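Putative lipoprotein (Parabacteroides distasonis ATCC 8503, PDB 3JX8) is of unestablished function but may act in cell adhesion or bind lipid at the bacterial surface. Local coordinates at residues A[48-51]-A[52-55]. Sequence-based numbering, arbitrary orientation.
Sequences TIDE and NLFD
Ile49 divides its two branches between Phe54 and Leu53, each aimed at a different residue of the turn that follows. Its methyl CG2 sits over the centre of the Phe54 ring, 3.6 Å from the centroid and only 10° off the ring normal, which meets the criteria for a CH-pi contact over the face. The other branch serves Leu53: with CG1 swung anti to the backbone N (chi1 -160°), CG1 lies 3.9 Å from Leu53 CD1, and the terminal CD1 of Ile49 rests 4.0 Å from Leu53 CB. These two side chains cross nearly at right angles, whereas Ile49 and Phe54 run past each other in opposite senses. The backbone closes the bend through one bond, Leu53 N to Asp50 O at 2.9 Å, fairly straight at 156° although the donor stands above the carbonyl plane. This i to i+3 bond, with Glu51 and Asn52 at helical phi/psi in the middle positions, defines a type I beta turn. It takes the chain out of strand 44-50, and residues 53-55 continue with helical angles toward strand 57-62, so the turn joins strands of two different sheets in a fold whose family belongs to the pectate-lyase-like, beta-helical clan. In Asn52, CG placed between the backbone N and the carbonyl carbon brings OD1 within 3.3 Å of Asp50 CB; Asn10 N bonds to that oxygen, while ND2 reaches Asp8 O. Buried Asp50 is held by Thr87 OG1 and Gly11 N, both on OD2, and its carboxylate lies alongside Leu53, OD1 4.1 Å from Leu53 CD1. Further out, Pro86 packs against Ile49 and Leu53, and Arg16 makes a cation-pi contact with Phe54.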
ATOM      1  N   THR A  48     -25.466  21.507  -4.652  1.00 23.56           N
ATOM      2  CA  THR A  48     -25.839  22.492  -3.665  1.00 23.40           C
ATOM      3  C   THR A  48     -24.606  22.812  -2.816  1.00 24.19           C
ATOM      4  O   THR A  48     -24.021  21.927  -2.177  1.00 24.61           O
ATOM      5  CB  THR A  48     -26.952  21.965  -2.772  1.00 23.50           C
ATOM      6  OG1 THR A  48     -28.081  21.605  -3.581  1.00 23.14           O
ATOM      7  CG2 THR A  48     -27.367  23.017  -1.707  1.00 21.51           C
ATOM      8  N   ILE A  49     -24.211  24.079  -2.797  1.00 24.17           N
ATOM      9  CA  ILE A  49     -23.068  24.512  -1.989  1.00 23.81           C
ATOM     10  C   ILE A  49     -23.256  26.001  -1.681  1.00 24.84           C
ATOM     11  O   ILE A  49     -24.048  26.692  -2.369  1.00 25.47           O
ATOM     12  CB  ILE A  49     -21.713  24.209  -2.744  1.00 23.74           C
ATOM     13  CG1 ILE A  49     -20.523  24.191  -1.768  1.00 23.12           C
ATOM     14  CG2 ILE A  49     -21.467  25.182  -3.926  1.00 20.75           C
ATOM     15  CD1 ILE A  49     -19.263  23.540  -2.348  1.00 17.59           C
ATOM     16  N   ASP A  50     -22.561  26.507  -0.667  1.00 24.67           N
ATOM     17  CA  ASP A  50     -22.555  27.934  -0.411  1.00 24.51           C
ATOM     18  C   ASP A  50     -22.315  28.667  -1.740  1.00 24.82           C
ATOM     19  O   ASP A  50     -21.411  28.314  -2.506  1.00 24.93           O
ATOM     20  CB  ASP A  50     -21.488  28.329   0.616  1.00 24.17           C
ATOM     21  CG  ASP A  50     -21.622  27.555   1.933  1.00 23.52           C
ATOM     22  OD1 ASP A  50     -21.383  26.338   1.907  1.00 23.36           O
ATOM     23  OD2 ASP A  50     -21.945  28.151   2.991  1.00 22.96           O
ATOM     24  N   GLU A  51     -23.131  29.689  -2.003  1.00 24.79           N
ATOM     25  CA  GLU A  51     -23.164  30.344  -3.305  1.00 24.68           C
ATOM     26  C   GLU A  51     -21.778  30.834  -3.731  1.00 25.13           C
ATOM     27  O   GLU A  51     -21.431  30.805  -4.917  1.00 25.30           O
ATOM     28  CB  GLU A  51     -24.162  31.502  -3.320  1.00 24.54           C
ATOM     29  CG  GLU A  51     -23.793  32.646  -2.395  1.00 24.76           C
ATOM     30  CD  GLU A  51     -24.904  33.680  -2.198  1.00 25.09           C
ATOM     31  OE1 GLU A  51     -25.851  33.785  -3.032  1.00 25.34           O
ATOM     32  OE2 GLU A  51     -24.772  34.423  -1.208  1.00 22.70           O
ATOM     33  N   ASN A  52     -20.981  31.275  -2.771  1.00 24.72           N
ATOM     34  CA  ASN A  52     -19.664  31.803  -3.093  1.00 24.72           C
ATOM     35  C   ASN A  52     -18.653  30.734  -3.558  1.00 24.87           C
ATOM     36  O   ASN A  52     -17.716  31.048  -4.263  1.00 25.91           O
ATOM     37  CB  ASN A  52     -19.124  32.625  -1.924  1.00 24.20           C
ATOM     38  CG  ASN A  52     -18.894  31.791  -0.683  1.00 25.08           C
ATOM     39  OD1 ASN A  52     -19.742  31.006  -0.281  1.00 23.20           O
ATOM     40  ND2 ASN A  52     -17.737  31.977  -0.056  1.00 26.11           N
ATOM     41  N   LEU A  53     -18.871  29.473  -3.220  1.00 24.81           N
ATOM     42  CA  LEU A  53     -17.901  28.437  -3.523  1.00 24.12           C
ATOM     43  C   LEU A  53     -17.964  27.904  -4.984  1.00 24.91           C
ATOM     44  O   LEU A  53     -16.974  27.330  -5.470  1.00 24.07           O
ATOM     45  CB  LEU A  53     -18.039  27.307  -2.505  1.00 23.70           C
ATOM     46  CG  LEU A  53     -17.739  27.724  -1.058  1.00 23.16           C
ATOM     47  CD1 LEU A  53     -17.817  26.505  -0.089  1.00 20.01           C
ATOM     48  CD2 LEU A  53     -16.390  28.478  -0.950  1.00 21.36           C
ATOM     49  N   PHE A  54     -19.073  28.129  -5.705  1.00 24.73           N
ATOM     50  CA  PHE A  54     -19.164  27.683  -7.111  1.00 25.34           C
ATOM     51  C   PHE A  54     -18.041  28.243  -7.984  1.00 24.92           C
ATOM     52  O   PHE A  54     -17.576  27.581  -8.870  1.00 24.58           O
ATOM     53  CB  PHE A  54     -20.504  28.082  -7.769  1.00 25.30           C
ATOM     54  CG  PHE A  54     -21.662  27.197  -7.387  1.00 26.00           C
ATOM     55  CD1 PHE A  54     -21.754  25.911  -7.875  1.00 25.56           C
ATOM     56  CD2 PHE A  54     -22.666  27.655  -6.556  1.00 26.09           C
ATOM     57  CE1 PHE A  54     -22.817  25.086  -7.535  1.00 25.19           C
ATOM     58  CE2 PHE A  54     -23.739  26.825  -6.225  1.00 26.50           C
ATOM     59  CZ  PHE A  54     -23.800  25.542  -6.712  1.00 24.64           C
ATOM     60  N   ASP A  55     -17.649  29.482  -7.738  1.00 25.09           N
ATOM     61  CA  ASP A  55     -16.545  30.116  -8.452  1.00 25.53           C
ATOM     62  C   ASP A  55     -15.221  29.387  -8.276  1.00 25.40           C
ATOM     63  O   ASP A  55     -14.309  29.616  -9.072  1.00 25.54           O
ATOM     64  CB  ASP A  55     -16.330  31.553  -7.957  1.00 26.19           C
ATOM     65  CG  ASP A  55     -17.476  32.494  -8.334  1.00 29.46           C
ATOM     66  OD1 ASP A  55     -18.172  32.191  -9.333  1.00 35.22           O
ATOM     67  OD2 ASP A  55     -17.711  33.507  -7.611  1.00 29.01           O
TER